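Local coordinates for TRAP-T family transporter, DctP (Periplasmic binding) subunit (Sulfitobacter sp. NAS-14.1, PDB 4PF8), which binds galacturonate as the periplasmic DctP subunit of a TRAP transporter and probably delivers it to the membrane components for uptake, at residues S147-V152 / T215-V220; G204-P209 / T227-I232. All blocks are in the same frame, centred on the assembly; numbering follows the deposited sequence.

Interaction 1: residues S147-V152 / T215-V220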
loop_
_atom_site.group_PDB
_atom_site.type_symbol
_atom_site.label_atom_id
_atom_site.label_comp_id
_atom_site.label_asym_id
_atom_site.label_seq_id
_atom_site.Cartn_x
_atom_site.Cartn_y
_atom_site.Cartn_z
ATOM N N SER A 147 2.985 5.734 9.120
ATOM C CA SER A 147 3.366 6.152 10.471
ATOM C C SER A 147 2.253 5.805 11.447
ATOM O O SER A 147 1.085 5.694 11.061
ATOM C CB SER A 147 3.625 7.655 10.521
ATOM O OG SER A 147 4.783 7.976 9.768
ATOM N N PHE A 148 2.611 5.633 12.717
ATOM C CA PHE A 148 1.627 5.258 13.730
ATOM C C PHE A 148 0.686 6.378 14.105
ATOM O O PHE A 148 1.110 7.522 14.271
ATOM C CB PHE A 148 2.329 4.779 15.010
ATOM C CG PHE A 148 2.964 3.426 14.873
ATOM C CD1 PHE A 148 2.192 2.291 14.780
ATOM C CD2 PHE A 148 4.344 3.295 14.830
ATOM C CE1 PHE A 148 2.772 1.038 14.632
ATOM C CE2 PHE A 148 4.929 2.061 14.691
ATOM C CZ PHE A 148 4.149 0.926 14.591
ATOM N N TYR A 149 -0.586 6.031 14.308
ATOM C CA TYR A 149 -1.519 6.917 14.968
ATOM C C TYR A 149 -2.263 6.153 16.031
ATOM O O TYR A 149 -2.518 4.963 15.888
ATOM C CB TYR A 149 -2.485 7.572 13.980
ATOM C CG TYR A 149 -3.132 6.681 12.953
ATOM C CD1 TYR A 149 -4.367 6.082 13.199
ATOM C CD2 TYR A 149 -2.541 6.476 11.714
ATOM C CE1 TYR A 149 -4.989 5.327 12.241
ATOM C CE2 TYR A 149 -3.147 5.717 10.762
ATOM C CZ TYR A 149 -4.358 5.144 11.012
ATOM O OH TYR A 149 -4.987 4.409 10.015
ATOM N N ASN A 150 -2.604 6.839 17.113
ATOM C CA ASN A 150 -3.345 6.193 18.174
ATOM C C ASN A 150 -4.107 7.188 19.027
ATOM O O ASN A 150 -3.929 8.395 18.900
ATOM C CB ASN A 150 -2.419 5.296 19.004
ATOM C CG ASN A 150 -1.568 6.062 19.982
ATOM O OD1 ASN A 150 -1.922 6.179 21.160
ATOM N ND2 ASN A 150 -0.427 6.554 19.524
ATOM N N SER A 151 -4.965 6.669 19.893
ATOM C CA SER A 151 -5.816 7.505 20.751
ATOM C C SER A 151 -5.310 7.631 22.171
ATOM O O SER A 151 -5.987 8.226 23.003
ATOM C CB SER A 151 -7.225 6.912 20.782
ATOM O OG SER A 151 -7.202 5.602 21.319
ATOM N N VAL A 152 -4.140 7.079 22.449
ATOM C CA VAL A 152 -3.613 6.998 23.819
ATOM C C VAL A 152 -2.523 8.048 24.132
ATOM O O VAL A 152 -2.660 8.837 25.074
ATOM C CB VAL A 152 -3.044 5.582 24.083
ATOM C CG1 VAL A 152 -2.477 5.472 25.518
ATOM C CG2 VAL A 152 -4.099 4.534 23.867
ATOM N N THR A 215 -10.064 8.641 5.719
ATOM C CA THR A 215 -10.893 7.644 6.405
ATOM C C THR A 215 -11.491 8.174 7.697
ATOM O O THR A 215 -12.243 7.464 8.374
ATOM C CB THR A 215 -10.068 6.442 6.803
ATOM O OG1 THR A 215 -8.995 6.885 7.645
ATOM C CG2 THR A 215 -9.533 5.708 5.572
ATOM N N SER A 216 -11.132 9.403 8.050
ATOM C CA SER A 216 -11.501 10.004 9.325
ATOM C C SER A 216 -10.844 9.336 10.534
ATOM O O SER A 216 -11.246 9.599 11.670
ATOM C CB SER A 216 -13.014 10.050 9.520
ATOM O OG SER A 216 -13.636 10.833 8.509
ATOM N N HIS A 217 -9.847 8.485 10.332
ATOM C CA HIS A 217 -9.149 7.906 11.475
ATOM C C HIS A 217 -8.594 9.019 12.357
ATOM O O HIS A 217 -8.499 8.856 13.578
ATOM C CB HIS A 217 -8.031 6.966 11.072
ATOM C CG HIS A 217 -8.501 5.724 10.382
ATOM N ND1 HIS A 217 -7.635 4.817 9.810
ATOM C CD2 HIS A 217 -9.753 5.266 10.127
ATOM C CE1 HIS A 217 -8.338 3.854 9.232
ATOM N NE2 HIS A 217 -9.618 4.114 9.396
ATOM N N PHE A 218 -8.211 10.143 11.748
ATOM C CA PHE A 218 -7.612 11.233 12.516
ATOM C C PHE A 218 -8.582 11.876 13.467
ATOM O O PHE A 218 -8.159 12.548 14.395
ATOM C CB PHE A 218 -7.006 12.286 11.601
ATOM C CG PHE A 218 -7.998 13.236 10.988
ATOM C CD1 PHE A 218 -8.809 12.838 9.947
ATOM C CD2 PHE A 218 -8.100 14.547 11.438
ATOM C CE1 PHE A 218 -9.721 13.706 9.363
ATOM C CE2 PHE A 218 -9.004 15.437 10.848
ATOM C CZ PHE A 218 -9.812 15.011 9.814
ATOM N N GLU A 219 -9.876 11.661 13.270
ATOM C CA GLU A 219 -10.871 12.207 14.181
ATOM C C GLU A 219 -11.013 11.370 15.449
ATOM O O GLU A 219 -11.564 11.849 16.446
ATOM C CB GLU A 219 -12.233 12.326 13.485
ATOM C CG GLU A 219 -12.206 13.330 12.331
ATOM C CD GLU A 219 -13.543 13.499 11.632
ATOM O OE1 GLU A 219 -13.690 14.474 10.861
ATOM O OE2 GLU A 219 -14.445 12.663 11.840
ATOM N N VAL A 220 -10.556 10.129 15.408
ATOM C CA VAL A 220 -10.710 9.217 16.548
ATOM C C VAL A 220 -9.370 8.746 17.132
ATOM O O VAL A 220 -9.342 8.107 18.185
ATOM C CB VAL A 220 -11.607 8.007 16.180
ATOM C CG1 VAL A 220 -13.068 8.462 15.989
ATOM C CG2 VAL A 220 -11.127 7.314 14.941
#

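Interaction 2: residues G204-P209 / T227-I232. With GTR (beta-D-galactopyranuronic acid), chain D.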
loop_
_atom_site.group_PDB
_atom_site.type_symbol
_atom_site.label_atom_id
_atom_site.label_comp_id
_atom_site.label_asym_id
_atom_site.label_seq_id
_atom_site.Cartn_x
_atom_site.Cartn_y
_atom_site.Cartn_z
ATOM N N GLY A 204 -5.001 2.024 17.950
ATOM C CA GLY A 204 -4.489 2.726 16.793
ATOM C C GLY A 204 -4.124 1.801 15.661
ATOM O O GLY A 204 -4.468 0.613 15.628
ATOM N N ALA A 205 -3.410 2.387 14.720
ATOM C CA ALA A 205 -3.045 1.725 13.489
ATOM C C ALA A 205 -1.869 2.485 12.891
ATOM O O ALA A 205 -1.227 3.283 13.570
ATOM C CB ALA A 205 -4.277 1.714 12.540
ATOM N N GLU A 206 -1.551 2.247 11.621
ATOM C CA GLU A 206 -0.451 2.980 10.992
ATOM C C GLU A 206 -0.761 3.141 9.508
ATOM O O GLU A 206 -1.309 2.254 8.883
ATOM C CB GLU A 206 0.891 2.287 11.202
ATOM C CG GLU A 206 0.854 0.785 11.125
ATOM C CD GLU A 206 0.971 0.272 9.719
ATOM O OE1 GLU A 206 0.112 -0.563 9.308
ATOM O OE2 GLU A 206 1.902 0.716 9.006
ATOM N N ASN A 207 -0.443 4.308 8.981
ATOM C CA ASN A 207 -0.723 4.616 7.594
ATOM C C ASN A 207 -0.125 5.939 7.186
ATOM O O ASN A 207 0.403 6.669 8.016
ATOM C CB ASN A 207 -2.220 4.583 7.298
ATOM C CG ASN A 207 -2.515 3.852 6.023
ATOM O OD1 ASN A 207 -1.947 4.191 4.976
ATOM N ND2 ASN A 207 -3.370 2.821 6.093
ATOM N N ASN A 208 -0.201 6.226 5.889
ATOM C CA ASN A 208 0.247 7.492 5.334
ATOM C C ASN A 208 -0.786 8.583 5.619
ATOM O O ASN A 208 -1.897 8.315 6.104
ATOM C CB ASN A 208 0.519 7.328 3.823
ATOM C CG ASN A 208 -0.710 6.815 3.058
ATOM O OD1 ASN A 208 -1.812 7.316 3.255
ATOM N ND2 ASN A 208 -0.511 5.841 2.162
ATOM N N PRO A 209 -0.393 9.848 5.402
ATOM C CA PRO A 209 -1.301 10.904 5.852
ATOM C C PRO A 209 -2.634 10.938 5.084
ATOM O O PRO A 209 -3.685 11.097 5.705
ATOM C CB PRO A 209 -0.459 12.180 5.673
ATOM C CG PRO A 209 0.965 11.678 5.840
ATOM C CD PRO A 209 0.969 10.348 5.152
ATOM N N THR A 227 6.908 7.904 12.399
ATOM C CA THR A 227 7.901 6.852 12.352
ATOM C C THR A 227 8.316 6.494 10.940
ATOM O O THR A 227 9.430 6.061 10.716
ATOM C CB THR A 227 7.367 5.616 13.055
ATOM O OG1 THR A 227 6.033 5.371 12.594
ATOM C CG2 THR A 227 7.324 5.838 14.570
ATOM N N GLN A 228 7.402 6.646 9.984
ATOM C CA GLN A 228 7.714 6.390 8.586
ATOM C C GLN A 228 8.393 5.039 8.405
ATOM O O GLN A 228 9.381 4.907 7.685
ATOM C CB GLN A 228 8.526 7.542 8.029
ATOM C CG GLN A 228 7.742 8.848 8.143
ATOM C CD GLN A 228 8.560 10.095 7.820
ATOM O OE1 GLN A 228 9.724 10.214 8.205
ATOM N NE2 GLN A 228 7.937 11.036 7.132
ATOM N N HIS A 229 7.820 4.020 9.049
ATOM C CA HIS A 229 8.497 2.747 9.237
ATOM C C HIS A 229 8.291 1.794 8.059
ATOM O O HIS A 229 8.983 0.785 7.965
ATOM C CB HIS A 229 7.990 2.100 10.521
ATOM C CG HIS A 229 6.503 2.053 10.600
ATOM N ND1 HIS A 229 5.767 2.962 11.322
ATOM C CD2 HIS A 229 5.605 1.232 10.005
ATOM C CE1 HIS A 229 4.480 2.696 11.186
ATOM N NE2 HIS A 229 4.356 1.664 10.366
ATOM N N LEU A 230 7.352 2.118 7.166
ATOM C CA LEU A 230 7.104 1.272 6.003
ATOM C C LEU A 230 6.860 2.203 4.822
ATOM O O LEU A 230 6.236 3.262 4.973
ATOM C CB LEU A 230 5.866 0.383 6.167
ATOM C CG LEU A 230 6.000 -0.832 7.092
ATOM C CD1 LEU A 230 4.607 -1.296 7.484
ATOM C CD2 LEU A 230 6.780 -1.897 6.369
ATOM N N ILE A 231 7.362 1.794 3.670
ATOM C CA ILE A 231 7.089 2.470 2.401
ATOM C C ILE A 231 6.667 1.341 1.474
ATOM O O ILE A 231 7.503 0.525 1.062
ATOM C CB ILE A 231 8.317 3.177 1.848
ATOM C CG1 ILE A 231 8.692 4.380 2.739
ATOM C CG2 ILE A 231 8.111 3.602 0.404
ATOM C CD1 ILE A 231 10.090 4.939 2.463
ATOM N N ILE A 232 5.377 1.284 1.183
ATOM C CA ILE A 232 4.805 0.132 0.499
ATOM C C ILE A 232 4.227 0.582 -0.834
ATOM O O ILE A 232 3.236 1.287 -0.866
ATOM C CB ILE A 232 3.749 -0.597 1.356
ATOM C CG1 ILE A 232 4.384 -1.032 2.686
ATOM C CG2 ILE A 232 3.218 -1.811 0.632
ATOM C CD1 ILE A 232 3.522 -1.843 3.513
HETATM C C1 GTR D . -3.345 2.226 2.436
HETATM C C2 GTR D . -3.275 1.524 1.121
HETATM C C3 GTR D . -4.508 0.645 1.010
HETATM C C4 GTR D . -4.561 -0.376 2.139
HETATM C C5 GTR D . -4.529 0.428 3.435
HETATM C C6 GTR D . -4.481 -0.506 4.639
HETATM O O1 GTR D . -2.150 3.045 2.637
HETATM O O2 GTR D . -3.300 2.536 0.079
HETATM O O3 GTR D . -4.372 -0.097 -0.222
HETATM O O4 GTR D . -3.392 -1.207 2.041
HETATM O O5 GTR D . -3.385 1.306 3.483
HETATM O O6A GTR D . -3.842 -0.073 5.635
HETATM O O6B GTR D . -5.175 -1.548 4.624
#

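Interaction 1: residues S147-V152 / T215-V220
Tyr-149 reaches off strand 146-150 and bonds His-217 on the short helix 217-220, tying the four-stranded mixed sheet of this solute-binding fold to a helical turn lying over it. The hydroxyl OH sits 2.7 Å from ND1 of His-217, and the bond is nearly straight at 160°; either group could be the donor. OH arrives at the edge of the imidazole, in its plane, whereas ND1 lies oblique to the phenol. The two rings therefore meet rim to rim, with their planes turned 43° apart and neither over the other's face.

The torsions set this up. CG of Tyr-149 stands between its backbone N and carbonyl carbon (chi1 46°), a position that carries the phenol out from the strand toward the helix. His-217 answers with CG anti to its carbonyl carbon, beside the backbone N, and its CB packs against CE1 of the tyrosine ring at 3.6 Å. One face of the imidazole is covered by OG1 of Thr-215, 2.9 Å above the plane and over its centre. That same oxygen accepts from the backbone N of His-217, closing an ST turn just ahead of the helix, and takes a further bond with Ser-211 O. Tyr-212 meets the phenol ring, and Ile-197, from helix 193-198, also touches it.

With a phenylalanine here the ring could still pack, but ND1 of His-217 would probably be left without its hydroxyl mate in a buried place, and the imidazole is likely to be less firmly fixed in its rotation.

Farther along, where the strand has given way to loop, the contact thins at the protein surface. There CB of Ser-151 rests 3.6 Å from the backbone O of Val-220.

Interaction 2: residues G204-P209 / T227-I232
Glu-206 and His-229 carry most of this contact, a His-carboxylate hydrogen bond between strands 204-207 and 223-230. In the mixed sheet of the solute-binding fold these two strands lie on either side of strand 146-150, so the side chains bridge across an intervening strand.

NE2 of His-229 donates to OE2 of Glu-206 at 3.0 Å, along a nearly straight path of 165°. The carboxylate oxygen lies close to the ring plane and is approached on its anti side, with the two planes 44° apart. A bend at chi2 (85°) turns the carboxylate of Glu-206 so that OE2 meets NE2, and the two side chains cross at an angle. CB of Glu-206 lies at the ring edge, 3.6 Å from CE1 of His-229. The other ring nitrogen, ND1, pairs with OG1 of Thr-227 at 2.7 Å, so both nitrogens are held and the ring's rotation is fixed. OE2 also forms a salt bridge with NE of Arg-146, a residue that itself binds the sugar acid; Glu-206 thus acts as second shell to the pocket.

Next along the strand, Asn-207 binds galacturonate directly: OD1 accepts from O1, and ND2 donates to the ring oxygen O5. Leu-230 closes the contact, its CD1 resting 3.7 Å from OE2 of Glu-206.

Both interactions draw on the same four-stranded sheet, but interaction 1 leaves it for a helix while interaction 2 stays within it. Backbone pairing stitches them together, with Tyr-149 N lying 2.9 Å from Ala-205 O. Each centres on a histidine edge, yet the partners differ: a neutral phenol in interaction 1, a carboxylate in interaction 2. The centre of interaction 1 lies about 17 Å from the centre of the chain, and its Ser-151 end is exposed. Interaction 2 is wholly buried, its own centre about 10 Å from that of the chain, and it sits beside residues that touch galacturonate.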